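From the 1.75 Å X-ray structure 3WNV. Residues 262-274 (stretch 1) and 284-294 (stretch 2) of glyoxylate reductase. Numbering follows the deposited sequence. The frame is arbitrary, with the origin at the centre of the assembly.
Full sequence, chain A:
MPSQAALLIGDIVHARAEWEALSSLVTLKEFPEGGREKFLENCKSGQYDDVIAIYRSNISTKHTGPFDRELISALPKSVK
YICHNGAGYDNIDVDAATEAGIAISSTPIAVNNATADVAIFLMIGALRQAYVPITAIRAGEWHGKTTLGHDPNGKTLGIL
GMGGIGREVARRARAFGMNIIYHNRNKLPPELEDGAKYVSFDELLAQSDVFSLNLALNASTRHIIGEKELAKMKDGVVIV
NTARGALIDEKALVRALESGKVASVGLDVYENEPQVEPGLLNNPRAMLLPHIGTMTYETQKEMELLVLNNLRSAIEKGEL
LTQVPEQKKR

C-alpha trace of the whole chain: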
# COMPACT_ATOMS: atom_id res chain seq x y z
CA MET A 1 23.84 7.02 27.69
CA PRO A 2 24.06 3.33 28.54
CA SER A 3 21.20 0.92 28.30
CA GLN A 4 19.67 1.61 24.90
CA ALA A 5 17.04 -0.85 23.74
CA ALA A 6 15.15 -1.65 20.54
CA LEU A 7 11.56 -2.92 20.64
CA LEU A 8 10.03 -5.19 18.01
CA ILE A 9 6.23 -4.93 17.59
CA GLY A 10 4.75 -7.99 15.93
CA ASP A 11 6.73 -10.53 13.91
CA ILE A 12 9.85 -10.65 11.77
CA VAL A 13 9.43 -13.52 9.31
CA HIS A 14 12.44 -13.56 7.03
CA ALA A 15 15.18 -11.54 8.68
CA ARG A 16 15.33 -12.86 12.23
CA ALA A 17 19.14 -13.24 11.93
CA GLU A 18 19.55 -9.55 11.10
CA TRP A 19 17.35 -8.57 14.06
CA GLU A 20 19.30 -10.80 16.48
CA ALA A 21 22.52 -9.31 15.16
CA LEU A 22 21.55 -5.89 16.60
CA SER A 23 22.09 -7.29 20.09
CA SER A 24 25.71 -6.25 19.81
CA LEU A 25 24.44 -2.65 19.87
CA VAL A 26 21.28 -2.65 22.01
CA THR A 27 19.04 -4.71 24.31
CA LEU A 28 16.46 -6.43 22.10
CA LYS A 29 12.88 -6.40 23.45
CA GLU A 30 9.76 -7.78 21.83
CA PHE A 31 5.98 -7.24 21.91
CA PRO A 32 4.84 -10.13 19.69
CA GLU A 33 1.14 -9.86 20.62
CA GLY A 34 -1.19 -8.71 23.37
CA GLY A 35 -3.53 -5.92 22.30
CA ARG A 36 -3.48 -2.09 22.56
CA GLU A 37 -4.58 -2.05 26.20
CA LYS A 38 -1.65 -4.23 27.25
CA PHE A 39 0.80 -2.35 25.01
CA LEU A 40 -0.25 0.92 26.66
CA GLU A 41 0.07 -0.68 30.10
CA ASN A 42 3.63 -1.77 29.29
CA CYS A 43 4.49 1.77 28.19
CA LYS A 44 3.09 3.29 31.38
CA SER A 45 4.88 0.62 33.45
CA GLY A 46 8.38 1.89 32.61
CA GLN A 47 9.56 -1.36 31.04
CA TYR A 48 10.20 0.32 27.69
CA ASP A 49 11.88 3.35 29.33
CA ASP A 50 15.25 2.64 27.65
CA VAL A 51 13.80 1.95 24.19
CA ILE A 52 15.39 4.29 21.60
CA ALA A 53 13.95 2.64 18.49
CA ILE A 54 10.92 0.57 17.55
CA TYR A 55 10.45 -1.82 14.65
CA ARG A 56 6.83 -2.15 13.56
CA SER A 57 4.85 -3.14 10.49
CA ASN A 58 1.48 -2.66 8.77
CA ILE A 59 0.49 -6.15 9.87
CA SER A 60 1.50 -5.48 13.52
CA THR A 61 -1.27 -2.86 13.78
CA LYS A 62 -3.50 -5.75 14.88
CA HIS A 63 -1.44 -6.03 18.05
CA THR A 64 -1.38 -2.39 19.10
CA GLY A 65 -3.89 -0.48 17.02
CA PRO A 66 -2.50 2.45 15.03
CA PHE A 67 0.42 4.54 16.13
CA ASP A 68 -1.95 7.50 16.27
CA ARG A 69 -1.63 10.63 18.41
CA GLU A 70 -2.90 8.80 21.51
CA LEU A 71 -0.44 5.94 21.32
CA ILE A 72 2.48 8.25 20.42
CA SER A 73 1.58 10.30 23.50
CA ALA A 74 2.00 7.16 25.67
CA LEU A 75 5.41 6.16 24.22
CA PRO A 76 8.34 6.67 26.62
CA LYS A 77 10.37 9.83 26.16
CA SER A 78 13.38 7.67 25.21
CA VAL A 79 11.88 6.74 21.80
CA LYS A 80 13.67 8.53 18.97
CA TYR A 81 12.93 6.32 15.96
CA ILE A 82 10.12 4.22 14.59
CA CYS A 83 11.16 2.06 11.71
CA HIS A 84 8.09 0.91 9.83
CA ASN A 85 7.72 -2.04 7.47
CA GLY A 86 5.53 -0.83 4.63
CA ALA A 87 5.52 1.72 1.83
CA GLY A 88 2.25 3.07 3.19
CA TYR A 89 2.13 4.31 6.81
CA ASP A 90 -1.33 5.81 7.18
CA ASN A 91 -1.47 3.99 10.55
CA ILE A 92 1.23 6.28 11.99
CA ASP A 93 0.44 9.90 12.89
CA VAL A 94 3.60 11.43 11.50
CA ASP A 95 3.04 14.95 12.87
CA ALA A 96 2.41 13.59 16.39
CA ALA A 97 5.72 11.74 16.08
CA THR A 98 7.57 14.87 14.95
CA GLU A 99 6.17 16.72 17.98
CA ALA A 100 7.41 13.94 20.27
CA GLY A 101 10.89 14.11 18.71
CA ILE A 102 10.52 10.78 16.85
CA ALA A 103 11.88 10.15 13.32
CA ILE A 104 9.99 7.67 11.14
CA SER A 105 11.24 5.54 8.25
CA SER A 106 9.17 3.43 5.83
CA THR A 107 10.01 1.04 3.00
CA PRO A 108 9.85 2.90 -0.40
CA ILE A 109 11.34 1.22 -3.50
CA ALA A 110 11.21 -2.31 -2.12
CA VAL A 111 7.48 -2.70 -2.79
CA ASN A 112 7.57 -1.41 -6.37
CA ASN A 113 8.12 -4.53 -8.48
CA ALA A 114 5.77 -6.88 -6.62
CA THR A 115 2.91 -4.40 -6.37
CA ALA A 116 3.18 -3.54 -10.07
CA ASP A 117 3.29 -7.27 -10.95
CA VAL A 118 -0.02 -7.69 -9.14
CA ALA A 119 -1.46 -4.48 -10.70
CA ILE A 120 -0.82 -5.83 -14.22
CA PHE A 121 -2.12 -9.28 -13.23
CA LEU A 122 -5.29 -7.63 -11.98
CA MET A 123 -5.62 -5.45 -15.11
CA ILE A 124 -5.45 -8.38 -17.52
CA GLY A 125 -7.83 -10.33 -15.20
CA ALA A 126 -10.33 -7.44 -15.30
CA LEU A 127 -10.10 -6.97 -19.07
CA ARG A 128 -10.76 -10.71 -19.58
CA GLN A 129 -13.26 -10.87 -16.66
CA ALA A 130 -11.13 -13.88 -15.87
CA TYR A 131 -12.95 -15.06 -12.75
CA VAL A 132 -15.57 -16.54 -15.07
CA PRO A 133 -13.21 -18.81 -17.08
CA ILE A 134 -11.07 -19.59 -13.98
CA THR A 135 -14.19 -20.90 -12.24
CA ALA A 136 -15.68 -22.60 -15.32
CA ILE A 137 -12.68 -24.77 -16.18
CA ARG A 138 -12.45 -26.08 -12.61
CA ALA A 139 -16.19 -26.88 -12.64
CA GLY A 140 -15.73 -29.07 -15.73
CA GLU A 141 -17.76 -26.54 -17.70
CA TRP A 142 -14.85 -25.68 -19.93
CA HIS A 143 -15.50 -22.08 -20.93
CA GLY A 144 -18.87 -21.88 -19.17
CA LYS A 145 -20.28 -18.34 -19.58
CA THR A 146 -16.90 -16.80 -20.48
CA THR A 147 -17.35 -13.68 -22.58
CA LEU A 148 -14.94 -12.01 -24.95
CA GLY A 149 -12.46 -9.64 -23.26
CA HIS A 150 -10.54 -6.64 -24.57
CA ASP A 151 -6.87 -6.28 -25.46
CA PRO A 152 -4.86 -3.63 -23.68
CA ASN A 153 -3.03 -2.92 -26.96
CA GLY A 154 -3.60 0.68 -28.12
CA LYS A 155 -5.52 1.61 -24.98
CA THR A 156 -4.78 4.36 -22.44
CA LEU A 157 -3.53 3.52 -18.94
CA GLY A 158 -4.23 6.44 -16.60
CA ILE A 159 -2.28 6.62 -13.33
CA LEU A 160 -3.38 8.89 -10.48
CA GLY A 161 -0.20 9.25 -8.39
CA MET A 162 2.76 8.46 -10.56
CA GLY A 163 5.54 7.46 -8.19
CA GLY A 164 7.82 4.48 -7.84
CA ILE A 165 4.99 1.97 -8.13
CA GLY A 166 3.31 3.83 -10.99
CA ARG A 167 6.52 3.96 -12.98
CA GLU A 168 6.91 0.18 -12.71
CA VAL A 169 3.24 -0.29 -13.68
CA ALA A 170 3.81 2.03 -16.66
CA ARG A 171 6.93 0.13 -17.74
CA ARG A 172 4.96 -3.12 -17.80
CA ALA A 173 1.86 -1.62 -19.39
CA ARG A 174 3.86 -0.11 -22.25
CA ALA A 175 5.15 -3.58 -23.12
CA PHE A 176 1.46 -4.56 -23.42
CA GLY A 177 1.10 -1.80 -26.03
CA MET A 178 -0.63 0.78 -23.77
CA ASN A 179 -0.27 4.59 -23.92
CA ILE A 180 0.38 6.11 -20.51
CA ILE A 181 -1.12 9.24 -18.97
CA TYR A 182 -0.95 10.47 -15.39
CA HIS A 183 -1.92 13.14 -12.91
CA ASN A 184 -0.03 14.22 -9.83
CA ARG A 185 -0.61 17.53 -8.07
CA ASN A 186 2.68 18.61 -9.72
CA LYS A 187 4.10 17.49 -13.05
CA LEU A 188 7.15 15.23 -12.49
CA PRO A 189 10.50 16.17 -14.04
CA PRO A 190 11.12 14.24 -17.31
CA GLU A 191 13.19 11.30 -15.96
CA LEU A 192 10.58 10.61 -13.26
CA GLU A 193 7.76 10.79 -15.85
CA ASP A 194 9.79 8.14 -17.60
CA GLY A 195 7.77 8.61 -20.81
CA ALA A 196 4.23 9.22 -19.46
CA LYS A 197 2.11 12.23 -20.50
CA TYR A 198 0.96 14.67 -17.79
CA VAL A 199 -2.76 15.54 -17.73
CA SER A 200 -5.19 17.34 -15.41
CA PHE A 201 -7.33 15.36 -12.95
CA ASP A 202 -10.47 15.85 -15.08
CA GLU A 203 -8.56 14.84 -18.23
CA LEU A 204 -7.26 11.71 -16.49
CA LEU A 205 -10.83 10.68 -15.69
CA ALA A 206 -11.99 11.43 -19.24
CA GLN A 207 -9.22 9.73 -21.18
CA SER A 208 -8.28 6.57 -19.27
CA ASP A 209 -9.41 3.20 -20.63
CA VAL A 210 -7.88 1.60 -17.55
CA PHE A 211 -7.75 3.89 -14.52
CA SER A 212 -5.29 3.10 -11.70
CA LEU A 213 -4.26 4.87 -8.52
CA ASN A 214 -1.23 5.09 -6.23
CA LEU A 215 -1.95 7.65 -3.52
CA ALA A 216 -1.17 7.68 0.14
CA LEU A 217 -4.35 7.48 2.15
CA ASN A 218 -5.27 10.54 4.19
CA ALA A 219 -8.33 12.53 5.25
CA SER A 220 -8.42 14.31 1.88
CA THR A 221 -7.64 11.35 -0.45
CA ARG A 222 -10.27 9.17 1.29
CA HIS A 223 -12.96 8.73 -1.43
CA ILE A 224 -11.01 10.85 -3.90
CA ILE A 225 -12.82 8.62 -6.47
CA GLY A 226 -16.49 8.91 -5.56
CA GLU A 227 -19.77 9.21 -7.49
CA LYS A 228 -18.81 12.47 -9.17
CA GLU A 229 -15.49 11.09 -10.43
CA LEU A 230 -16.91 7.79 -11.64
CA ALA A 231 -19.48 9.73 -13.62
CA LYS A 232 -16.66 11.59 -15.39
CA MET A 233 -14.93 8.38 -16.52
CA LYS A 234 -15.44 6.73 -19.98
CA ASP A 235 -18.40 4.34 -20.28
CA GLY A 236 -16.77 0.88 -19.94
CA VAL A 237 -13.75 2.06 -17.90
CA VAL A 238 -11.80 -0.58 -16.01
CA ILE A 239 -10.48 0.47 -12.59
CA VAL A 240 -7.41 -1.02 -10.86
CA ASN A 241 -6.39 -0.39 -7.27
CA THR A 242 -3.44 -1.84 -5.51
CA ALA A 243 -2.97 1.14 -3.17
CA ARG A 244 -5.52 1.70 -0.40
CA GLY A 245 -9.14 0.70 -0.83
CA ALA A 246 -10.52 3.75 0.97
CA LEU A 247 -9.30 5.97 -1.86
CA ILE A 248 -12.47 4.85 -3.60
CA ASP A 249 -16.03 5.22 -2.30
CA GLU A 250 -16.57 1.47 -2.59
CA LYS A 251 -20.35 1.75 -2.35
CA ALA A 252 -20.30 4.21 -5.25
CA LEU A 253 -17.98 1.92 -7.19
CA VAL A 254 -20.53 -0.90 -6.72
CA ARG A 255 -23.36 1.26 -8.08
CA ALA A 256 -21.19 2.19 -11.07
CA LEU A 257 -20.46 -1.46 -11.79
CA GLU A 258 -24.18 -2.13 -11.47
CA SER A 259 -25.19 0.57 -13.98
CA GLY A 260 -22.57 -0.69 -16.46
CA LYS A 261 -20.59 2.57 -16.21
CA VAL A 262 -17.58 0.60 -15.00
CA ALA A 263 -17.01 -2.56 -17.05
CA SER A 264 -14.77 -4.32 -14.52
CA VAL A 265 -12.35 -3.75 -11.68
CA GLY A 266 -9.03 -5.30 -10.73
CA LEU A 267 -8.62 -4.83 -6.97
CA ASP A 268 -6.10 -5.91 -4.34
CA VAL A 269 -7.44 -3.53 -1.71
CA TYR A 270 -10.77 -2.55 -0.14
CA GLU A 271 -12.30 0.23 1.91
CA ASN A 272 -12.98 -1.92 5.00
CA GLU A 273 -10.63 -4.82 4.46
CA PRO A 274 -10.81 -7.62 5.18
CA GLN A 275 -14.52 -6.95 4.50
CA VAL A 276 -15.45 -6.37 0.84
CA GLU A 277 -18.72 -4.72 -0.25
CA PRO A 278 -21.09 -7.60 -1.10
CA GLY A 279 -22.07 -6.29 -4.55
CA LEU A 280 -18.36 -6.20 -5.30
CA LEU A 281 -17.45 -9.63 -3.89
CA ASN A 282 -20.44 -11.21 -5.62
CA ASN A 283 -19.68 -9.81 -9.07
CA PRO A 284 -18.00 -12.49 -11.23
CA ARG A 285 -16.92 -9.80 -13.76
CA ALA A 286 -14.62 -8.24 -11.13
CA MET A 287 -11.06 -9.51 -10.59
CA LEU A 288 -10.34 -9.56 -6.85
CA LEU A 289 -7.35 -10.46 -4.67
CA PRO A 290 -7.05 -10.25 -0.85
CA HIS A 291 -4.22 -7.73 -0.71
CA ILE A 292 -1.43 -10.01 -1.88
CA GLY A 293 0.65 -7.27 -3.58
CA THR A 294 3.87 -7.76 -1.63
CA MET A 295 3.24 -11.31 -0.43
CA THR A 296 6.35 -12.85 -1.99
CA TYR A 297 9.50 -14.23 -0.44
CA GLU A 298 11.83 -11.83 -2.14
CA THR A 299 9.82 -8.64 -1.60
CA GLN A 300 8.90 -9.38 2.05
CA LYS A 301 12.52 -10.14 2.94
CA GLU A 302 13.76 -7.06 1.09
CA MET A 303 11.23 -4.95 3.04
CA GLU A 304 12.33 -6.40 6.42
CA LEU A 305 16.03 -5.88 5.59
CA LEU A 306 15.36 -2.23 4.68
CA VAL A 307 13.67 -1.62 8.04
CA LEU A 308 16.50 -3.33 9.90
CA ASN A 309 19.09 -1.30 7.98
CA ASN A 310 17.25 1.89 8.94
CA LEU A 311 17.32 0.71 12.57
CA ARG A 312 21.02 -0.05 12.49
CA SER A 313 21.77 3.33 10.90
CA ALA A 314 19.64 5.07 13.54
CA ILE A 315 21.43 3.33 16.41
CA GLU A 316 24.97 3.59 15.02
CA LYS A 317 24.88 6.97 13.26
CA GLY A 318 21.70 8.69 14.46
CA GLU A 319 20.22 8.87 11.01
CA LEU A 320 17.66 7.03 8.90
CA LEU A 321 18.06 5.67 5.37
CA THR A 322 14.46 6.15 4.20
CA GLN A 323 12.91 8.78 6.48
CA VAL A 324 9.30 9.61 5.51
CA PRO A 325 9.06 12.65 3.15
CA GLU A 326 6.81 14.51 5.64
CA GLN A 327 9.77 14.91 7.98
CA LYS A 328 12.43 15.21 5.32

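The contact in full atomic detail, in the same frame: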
# COMPACT_ATOMS: atom_id res chain seq x y z
N VAL A 262 -18.88 1.24 -15.14
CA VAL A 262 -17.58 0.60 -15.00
C VAL A 262 -17.72 -0.84 -15.50
O VAL A 262 -18.59 -1.59 -15.03
CB VAL A 262 -17.10 0.64 -13.53
CG1 VAL A 262 -15.82 -0.19 -13.35
CG2 VAL A 262 -16.90 2.11 -13.04
N ALA A 263 -16.89 -1.24 -16.45
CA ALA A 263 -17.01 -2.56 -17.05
C ALA A 263 -16.50 -3.64 -16.08
O ALA A 263 -17.09 -4.72 -15.92
CB ALA A 263 -16.26 -2.61 -18.37
N SER A 264 -15.39 -3.35 -15.41
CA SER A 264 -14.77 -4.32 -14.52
C SER A 264 -13.81 -3.60 -13.60
O SER A 264 -13.48 -2.43 -13.84
CB SER A 264 -14.02 -5.40 -15.29
OG SER A 264 -13.58 -6.41 -14.38
N VAL A 265 -13.39 -4.27 -12.55
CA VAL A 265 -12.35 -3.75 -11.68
C VAL A 265 -11.34 -4.84 -11.40
O VAL A 265 -11.65 -6.02 -11.43
CB VAL A 265 -12.84 -3.19 -10.35
CG1 VAL A 265 -13.76 -1.95 -10.55
CG2 VAL A 265 -13.59 -4.30 -9.54
N GLY A 266 -10.12 -4.41 -11.11
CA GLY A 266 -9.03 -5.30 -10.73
C GLY A 266 -8.50 -4.77 -9.40
O GLY A 266 -7.71 -3.82 -9.38
N LEU A 267 -8.93 -5.38 -8.30
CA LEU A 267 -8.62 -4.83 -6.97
C LEU A 267 -7.77 -5.75 -6.12
O LEU A 267 -8.00 -6.95 -6.13
CB LEU A 267 -9.92 -4.56 -6.20
CG LEU A 267 -10.91 -3.65 -6.96
CD1 LEU A 267 -12.16 -3.48 -6.11
CD2 LEU A 267 -10.31 -2.27 -7.30
N ASP A 268 -6.89 -5.17 -5.30
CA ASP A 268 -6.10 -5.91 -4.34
C ASP A 268 -6.42 -5.33 -2.99
O ASP A 268 -6.03 -5.87 -1.97
CB ASP A 268 -4.62 -5.72 -4.64
CG ASP A 268 -3.73 -6.74 -3.92
OD1 ASP A 268 -4.10 -7.94 -3.85
OD2 ASP A 268 -2.65 -6.31 -3.44
N VAL A 269 -7.17 -4.24 -2.98
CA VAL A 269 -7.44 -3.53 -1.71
C VAL A 269 -8.87 -3.03 -1.61
O VAL A 269 -9.52 -2.83 -2.64
CB VAL A 269 -6.45 -2.33 -1.51
CG1 VAL A 269 -5.04 -2.84 -1.35
CG2 VAL A 269 -6.57 -1.32 -2.68
N TYR A 270 -9.35 -2.81 -0.39
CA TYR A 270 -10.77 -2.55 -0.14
C TYR A 270 -10.96 -1.56 0.99
O TYR A 270 -10.15 -1.50 1.94
CB TYR A 270 -11.54 -3.85 0.18
CG TYR A 270 -11.23 -4.89 -0.87
CD1 TYR A 270 -11.92 -4.91 -2.07
CD2 TYR A 270 -10.16 -5.76 -0.68
CE1 TYR A 270 -11.60 -5.83 -3.06
CE2 TYR A 270 -9.82 -6.67 -1.66
CZ TYR A 270 -10.53 -6.68 -2.85
OH TYR A 270 -10.17 -7.60 -3.81
N GLU A 271 -12.07 -0.84 0.94
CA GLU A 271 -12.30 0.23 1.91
C GLU A 271 -12.34 -0.22 3.36
O GLU A 271 -11.88 0.51 4.23
CB GLU A 271 -13.56 1.01 1.55
CG GLU A 271 -13.83 2.18 2.49
CD GLU A 271 -14.95 3.07 1.99
OE1 GLU A 271 -15.55 2.73 0.95
OE2 GLU A 271 -15.25 4.10 2.65
N ASN A 272 -12.91 -1.41 3.64
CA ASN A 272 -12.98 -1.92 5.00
C ASN A 272 -12.37 -3.29 5.15
O ASN A 272 -12.93 -4.17 5.81
CB ASN A 272 -14.42 -1.92 5.46
CG ASN A 272 -14.98 -0.51 5.57
OD1 ASN A 272 -14.55 0.26 6.42
ND2 ASN A 272 -15.92 -0.17 4.70
N GLU A 273 -11.21 -3.48 4.53
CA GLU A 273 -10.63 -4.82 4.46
C GLU A 273 -10.32 -5.29 5.89
O GLU A 273 -9.94 -4.49 6.73
CB GLU A 273 -9.44 -4.88 3.47
CG GLU A 273 -8.19 -4.19 3.90
CD GLU A 273 -7.09 -4.29 2.85
OE1 GLU A 273 -7.28 -3.77 1.70
OE2 GLU A 273 -6.01 -4.83 3.18
N PRO A 274 -10.56 -6.58 6.18
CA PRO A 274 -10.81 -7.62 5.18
C PRO A 274 -12.27 -7.77 4.69
O PRO A 274 -12.54 -8.70 3.93
CB PRO A 274 -10.41 -8.89 5.91
CG PRO A 274 -10.79 -8.59 7.34
CD PRO A 274 -10.46 -7.13 7.54
N PRO A 284 -19.01 -11.59 -10.65
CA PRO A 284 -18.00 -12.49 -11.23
C PRO A 284 -17.25 -11.81 -12.37
O PRO A 284 -16.31 -12.41 -12.89
CB PRO A 284 -18.84 -13.66 -11.77
CG PRO A 284 -20.16 -13.02 -12.12
CD PRO A 284 -20.39 -11.93 -11.08
N ARG A 285 -17.65 -10.60 -12.75
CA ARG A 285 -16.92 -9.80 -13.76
C ARG A 285 -15.77 -9.00 -13.17
O ARG A 285 -14.90 -8.55 -13.92
CB ARG A 285 -17.85 -8.83 -14.50
CG ARG A 285 -19.09 -9.50 -15.08
CD ARG A 285 -19.95 -8.48 -15.83
NE ARG A 285 -21.01 -9.17 -16.56
CZ ARG A 285 -21.63 -8.71 -17.65
NH1 ARG A 285 -21.29 -7.53 -18.17
NH2 ARG A 285 -22.59 -9.44 -18.21
N ALA A 286 -15.74 -8.86 -11.85
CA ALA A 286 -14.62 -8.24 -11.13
C ALA A 286 -13.44 -9.21 -10.97
O ALA A 286 -13.63 -10.42 -10.96
CB ALA A 286 -15.08 -7.75 -9.76
N MET A 287 -12.23 -8.67 -10.87
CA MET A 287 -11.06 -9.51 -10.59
C MET A 287 -10.51 -9.07 -9.25
O MET A 287 -10.09 -7.92 -9.12
CB MET A 287 -10.01 -9.32 -11.68
CG MET A 287 -8.80 -10.21 -11.45
SD MET A 287 -9.15 -11.97 -11.82
CE MET A 287 -7.70 -12.82 -11.18
N LEU A 288 -10.55 -9.96 -8.26
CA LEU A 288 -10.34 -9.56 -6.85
C LEU A 288 -9.29 -10.43 -6.19
O LEU A 288 -9.37 -11.68 -6.25
CB LEU A 288 -11.64 -9.72 -6.06
CG LEU A 288 -12.85 -8.93 -6.58
CD1 LEU A 288 -14.05 -9.11 -5.68
CD2 LEU A 288 -12.51 -7.42 -6.70
N LEU A 289 -8.34 -9.78 -5.51
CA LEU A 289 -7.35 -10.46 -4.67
C LEU A 289 -7.39 -9.90 -3.24
O LEU A 289 -7.76 -8.73 -3.03
CB LEU A 289 -5.93 -10.28 -5.26
CG LEU A 289 -5.71 -11.01 -6.60
CD1 LEU A 289 -4.35 -10.59 -7.17
CD2 LEU A 289 -5.74 -12.53 -6.40
N PRO A 290 -7.00 -10.72 -2.25
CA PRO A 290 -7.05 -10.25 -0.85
C PRO A 290 -5.75 -9.61 -0.38
O PRO A 290 -5.05 -10.12 0.53
CB PRO A 290 -7.33 -11.52 -0.06
CG PRO A 290 -6.63 -12.64 -0.91
CD PRO A 290 -6.85 -12.19 -2.37
N HIS A 291 -5.40 -8.52 -1.04
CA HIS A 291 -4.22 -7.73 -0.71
C HIS A 291 -2.96 -8.56 -0.64
O HIS A 291 -2.29 -8.58 0.42
CB HIS A 291 -4.45 -6.95 0.62
CG HIS A 291 -3.66 -5.70 0.72
ND1 HIS A 291 -3.94 -4.72 1.66
CD2 HIS A 291 -2.62 -5.22 -0.02
CE1 HIS A 291 -3.08 -3.72 1.51
NE2 HIS A 291 -2.28 -4.00 0.49
N ILE A 292 -2.60 -9.15 -1.79
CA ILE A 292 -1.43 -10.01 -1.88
C ILE A 292 -0.23 -9.32 -2.53
O ILE A 292 0.80 -9.97 -2.74
CB ILE A 292 -1.70 -11.33 -2.63
CG1 ILE A 292 -1.89 -11.12 -4.14
CG2 ILE A 292 -2.88 -12.12 -1.96
CD1 ILE A 292 -1.90 -12.47 -4.90
N GLY A 293 -0.37 -8.05 -2.85
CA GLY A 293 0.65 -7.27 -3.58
C GLY A 293 2.09 -7.65 -3.28
O GLY A 293 2.83 -8.12 -4.12
N THR A 294 2.48 -7.50 -2.02
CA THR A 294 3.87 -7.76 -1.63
C THR A 294 4.09 -9.12 -0.99
O THR A 294 5.16 -9.36 -0.42
CB THR A 294 4.37 -6.64 -0.69
OG1 THR A 294 3.46 -6.51 0.43
CG2 THR A 294 4.46 -5.29 -1.45
O HOH W 1 -18.63 -5.56 -18.09

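Asp268 and His291 cover the most surface in this contact, and both lie just beyond a short parallel pairing of strands. In that pairing Met287 N donates to Val265 O (2.8 Å), Leu267 N to Met287 O (2.9 Å) and Leu289 N to Leu267 O (2.9 Å), so Met287 bonds to the residues on either side of Gly266.

Where the pairing ends, the carboxylate of Asp268 takes over from the backbone. Its CA-to-CB bond points sideways, but with chi1 at t the end of the side chain comes nearer the second stretch and accepts two successive amides: Ile292 N lies 2.8 Å from Asp268 OD1 and Gly293 N 2.9 Å from Asp268 OD2. The turn after Pro290 is thereby tied to the end of the first strand. Gly293 suits this approach, since an ideal CB there would lie only 3.2 Å from Asp268 OD2.

The His291 ring is held in two ways. At its edge, ND1 donates to Glu273 OE2 (2.6 Å, 169°); over one face, Val269 CG1 sits 3.5 Å from the centroid of the His291 ring, nearly on the ring normal. Glu273 OE1 in turn accepts from Tyr270 N (3.1 Å).

Leu288 packs its CD2 against Leu267 CB (3.9 Å) and near the edge of the Tyr270 ring, whose OH donates to Leu289 O (2.8 Å).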